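PDB 6F2P: paenibacillus xanthan lyase from Paenibacillus, which probably cleaves the polysaccharide xanthan by beta-elimination, as a multidomain, calcium-binding lyase of polysaccharide lyase family 8. Local coordinates for residues V701-A712 and Y727-N738. Numbering follows the deposited sequence.
Sequences VGTIYIDVNKSA and YYPTMKFKVNVN
Tyr705 and Lys734 form a non-hydrogen-bonded antiparallel pair, their side chains running alongside. Lys734 lays CB over one face of the phenol, 3.9 Å from the Tyr705 ring centroid, a CH-pi contact; its extended chain carries CD to 3.6 Å from Tyr705 OH. Their polar ends share a water, and Asp812 accepts a hydrogen bond from Tyr705 OH and forms a salt bridge with Lys734 NZ. With an alanine for the tyrosine, the Lys734 methylenes would probably lose their ring, and Asp812 and the shared water one partner each. Asp707 and Lys732 continue this face, Asp707 OD1 3.2 Å from Lys732 CG, their charged ends joined through a water, weakly on the aspartate side. The other face is apolar: Ile706 CB sits over the Phe733 ring, 4.0 Å from its centroid; CG between backbone N and carbonyl carbon (chi1 65°) brings Phe733 CZ and CE1 back against the isoleucine. Met731 CG meets Ala712 CB at 3.6 Å, and Phe749 of strand 744-750 touches both. Backbone bonds such as Phe733 N to Ile706 O (nearly straight, 177° at the hydrogen) fix the register. Such two-faced strand pairing is typical of a beta-sandwich, its apolar side turned to the opposing sheet.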
# COMPACT_ATOMS: atom_id res chain seq x y z
N VAL A 701 8.83 9.06 -7.25
CA VAL A 701 8.15 10.32 -7.53
C VAL A 701 8.12 10.63 -9.02
O VAL A 701 7.67 11.69 -9.44
CB VAL A 701 8.82 11.51 -6.83
CG1 VAL A 701 8.87 11.28 -5.33
CG2 VAL A 701 10.21 11.71 -7.38
N GLY A 702 8.63 9.70 -9.82
CA GLY A 702 8.69 9.88 -11.26
C GLY A 702 7.77 8.92 -11.98
O GLY A 702 6.58 8.83 -11.67
N THR A 703 8.32 8.18 -12.93
CA THR A 703 7.53 7.31 -13.78
C THR A 703 7.94 5.84 -13.69
O THR A 703 9.01 5.50 -13.17
CB THR A 703 7.61 7.73 -15.27
OG1 THR A 703 8.98 7.82 -15.67
CG2 THR A 703 6.96 9.08 -15.50
N ILE A 704 7.08 4.99 -14.23
CA ILE A 704 7.44 3.61 -14.50
C ILE A 704 7.10 3.31 -15.95
O ILE A 704 5.95 3.41 -16.36
CB ILE A 704 6.67 2.62 -13.63
CG1 ILE A 704 7.03 2.80 -12.15
CG2 ILE A 704 6.94 1.19 -14.10
CD1 ILE A 704 6.14 1.98 -11.20
N TYR A 705 8.11 2.96 -16.74
CA TYR A 705 7.89 2.55 -18.12
C TYR A 705 7.65 1.05 -18.19
O TYR A 705 8.37 0.26 -17.58
CB TYR A 705 9.10 2.92 -18.97
CG TYR A 705 9.15 4.36 -19.43
CD1 TYR A 705 9.12 5.40 -18.52
CD2 TYR A 705 9.26 4.67 -20.78
CE1 TYR A 705 9.18 6.72 -18.94
CE2 TYR A 705 9.32 5.99 -21.21
CZ TYR A 705 9.28 7.00 -20.28
OH TYR A 705 9.33 8.31 -20.70
N ILE A 706 6.63 0.67 -18.93
CA ILE A 706 6.29 -0.73 -19.11
C ILE A 706 6.20 -1.07 -20.61
O ILE A 706 5.56 -0.35 -21.38
CB ILE A 706 4.94 -1.05 -18.44
CG1 ILE A 706 5.01 -0.79 -16.92
CG2 ILE A 706 4.49 -2.48 -18.76
CD1 ILE A 706 5.75 -1.84 -16.12
N ASP A 707 6.85 -2.15 -21.01
CA ASP A 707 6.65 -2.69 -22.35
C ASP A 707 5.93 -4.01 -22.24
O ASP A 707 6.18 -4.79 -21.31
CB ASP A 707 7.99 -2.90 -23.08
CG ASP A 707 8.68 -1.58 -23.43
OD1 ASP A 707 7.99 -0.54 -23.47
OD2 ASP A 707 9.91 -1.59 -23.66
N VAL A 708 5.01 -4.27 -23.16
CA VAL A 708 4.39 -5.58 -23.25
C VAL A 708 4.62 -6.16 -24.65
O VAL A 708 4.19 -5.59 -25.64
CB VAL A 708 2.89 -5.55 -22.93
CG1 VAL A 708 2.28 -6.92 -23.12
CG2 VAL A 708 2.68 -5.07 -21.51
N ASN A 709 5.32 -7.29 -24.69
CA ASN A 709 5.79 -7.89 -25.93
C ASN A 709 4.67 -8.54 -26.74
O ASN A 709 4.66 -9.75 -26.97
CB ASN A 709 6.87 -8.92 -25.62
CG ASN A 709 7.76 -9.21 -26.81
OD1 ASN A 709 7.55 -8.66 -27.88
ND2 ASN A 709 8.76 -10.07 -26.63
N LYS A 710 3.72 -7.71 -27.17
CA LYS A 710 2.60 -8.18 -27.99
C LYS A 710 1.96 -7.01 -28.71
O LYS A 710 1.93 -5.89 -28.20
CB LYS A 710 1.55 -8.90 -27.15
CG LYS A 710 0.59 -9.70 -27.98
CD LYS A 710 -0.57 -10.25 -27.18
CE LYS A 710 -0.83 -11.69 -27.58
NZ LYS A 710 0.28 -12.59 -27.12
N SER A 711 1.44 -7.28 -29.90
CA SER A 711 0.85 -6.25 -30.74
C SER A 711 -0.58 -5.96 -30.33
O SER A 711 -1.37 -6.88 -30.14
CB SER A 711 0.89 -6.70 -32.21
OG SER A 711 0.39 -5.68 -33.06
N ALA A 712 -0.90 -4.68 -30.19
CA ALA A 712 -2.29 -4.26 -29.97
C ALA A 712 -2.77 -3.37 -31.11
O ALA A 712 -1.97 -2.78 -31.84
CB ALA A 712 -2.43 -3.55 -28.64
N TYR A 727 1.19 1.07 -29.76
CA TYR A 727 0.28 -0.07 -29.87
C TYR A 727 0.92 -1.26 -30.56
O TYR A 727 0.81 -2.40 -30.10
CB TYR A 727 -0.97 0.33 -30.64
CG TYR A 727 -1.75 1.44 -29.99
CD1 TYR A 727 -2.26 1.29 -28.71
CD2 TYR A 727 -1.98 2.63 -30.66
CE1 TYR A 727 -2.98 2.30 -28.11
CE2 TYR A 727 -2.70 3.65 -30.07
CZ TYR A 727 -3.19 3.48 -28.79
OH TYR A 727 -3.90 4.50 -28.19
N TYR A 728 1.59 -1.00 -31.69
CA TYR A 728 2.20 -2.07 -32.47
C TYR A 728 3.59 -1.65 -32.95
O TYR A 728 3.85 -0.46 -33.12
CB TYR A 728 1.29 -2.46 -33.64
CG TYR A 728 0.76 -1.28 -34.45
CD1 TYR A 728 1.56 -0.65 -35.40
CD2 TYR A 728 -0.55 -0.82 -34.29
CE1 TYR A 728 1.08 0.42 -36.15
CE2 TYR A 728 -1.04 0.24 -35.03
CZ TYR A 728 -0.22 0.86 -35.96
OH TYR A 728 -0.70 1.91 -36.70
N PRO A 729 4.50 -2.61 -33.16
CA PRO A 729 4.34 -4.06 -33.03
C PRO A 729 4.27 -4.55 -31.57
O PRO A 729 3.90 -5.70 -31.34
CB PRO A 729 5.60 -4.60 -33.70
CG PRO A 729 6.63 -3.56 -33.40
CD PRO A 729 5.89 -2.24 -33.47
N THR A 730 4.61 -3.69 -30.61
CA THR A 730 4.47 -4.05 -29.20
C THR A 730 3.83 -2.94 -28.38
O THR A 730 4.00 -1.75 -28.68
CB THR A 730 5.82 -4.44 -28.56
OG1 THR A 730 6.77 -3.37 -28.73
CG2 THR A 730 6.38 -5.68 -29.21
N MET A 731 3.08 -3.33 -27.34
CA MET A 731 2.47 -2.36 -26.43
C MET A 731 3.52 -1.63 -25.61
O MET A 731 4.41 -2.25 -25.04
CB MET A 731 1.45 -3.04 -25.52
CG MET A 731 0.12 -3.30 -26.17
SD MET A 731 -0.89 -4.49 -25.28
CE MET A 731 -0.31 -6.05 -25.94
N LYS A 732 3.43 -0.31 -25.56
CA LYS A 732 4.34 0.49 -24.76
C LYS A 732 3.57 1.59 -24.05
O LYS A 732 2.77 2.28 -24.66
CB LYS A 732 5.44 1.12 -25.63
CG LYS A 732 6.46 0.13 -26.16
CD LYS A 732 7.64 0.83 -26.84
CE LYS A 732 8.75 -0.17 -27.16
NZ LYS A 732 9.90 0.42 -27.89
N PHE A 733 3.81 1.74 -22.75
CA PHE A 733 3.23 2.86 -22.01
C PHE A 733 4.08 3.25 -20.82
O PHE A 733 5.07 2.58 -20.52
CB PHE A 733 1.79 2.57 -21.59
CG PHE A 733 1.65 1.45 -20.60
CD1 PHE A 733 1.63 0.13 -21.02
CD2 PHE A 733 1.48 1.72 -19.24
CE1 PHE A 733 1.48 -0.91 -20.10
CE2 PHE A 733 1.33 0.68 -18.32
CZ PHE A 733 1.33 -0.63 -18.75
N LYS A 734 3.70 4.34 -20.15
CA LYS A 734 4.35 4.75 -18.91
C LYS A 734 3.30 5.17 -17.90
O LYS A 734 2.19 5.54 -18.28
CB LYS A 734 5.36 5.88 -19.14
CG LYS A 734 4.73 7.18 -19.61
CD LYS A 734 5.78 8.23 -19.99
CE LYS A 734 5.10 9.49 -20.50
NZ LYS A 734 6.06 10.53 -20.94
N VAL A 735 3.65 5.10 -16.62
CA VAL A 735 2.77 5.50 -15.53
C VAL A 735 3.46 6.57 -14.71
O VAL A 735 4.62 6.41 -14.35
CB VAL A 735 2.52 4.33 -14.57
CG1 VAL A 735 1.41 4.69 -13.58
CG2 VAL A 735 2.18 3.06 -15.33
N ASN A 736 2.75 7.66 -14.42
CA ASN A 736 3.27 8.66 -13.48
C ASN A 736 2.80 8.29 -12.08
O ASN A 736 1.64 8.48 -11.73
CB ASN A 736 2.78 10.05 -13.86
CG ASN A 736 3.47 11.15 -13.06
OD1 ASN A 736 3.95 10.92 -11.94
ND2 ASN A 736 3.52 12.35 -13.63
N VAL A 737 3.72 7.77 -11.26
CA VAL A 737 3.32 7.21 -9.98
C VAL A 737 3.62 8.13 -8.81
O VAL A 737 3.64 7.68 -7.67
CB VAL A 737 4.01 5.85 -9.71
CG1 VAL A 737 3.49 4.79 -10.67
CG2 VAL A 737 5.53 5.99 -9.83
N ASN A 738 3.86 9.41 -9.07
CA ASN A 738 4.13 10.35 -7.98
C ASN A 738 2.92 10.44 -7.06
O ASN A 738 1.78 10.52 -7.53
CB ASN A 738 4.49 11.74 -8.51
CG ASN A 738 4.83 12.71 -7.39
OD1 ASN A 738 5.59 12.39 -6.48
ND2 ASN A 738 4.25 13.90 -7.45
O HOH W 1 6.16 12.48 -11.84
O HOH W 2 7.55 8.85 -22.63
O HOH W 3 11.00 1.13 -25.24
O HOH W 4 7.56 1.91 -22.29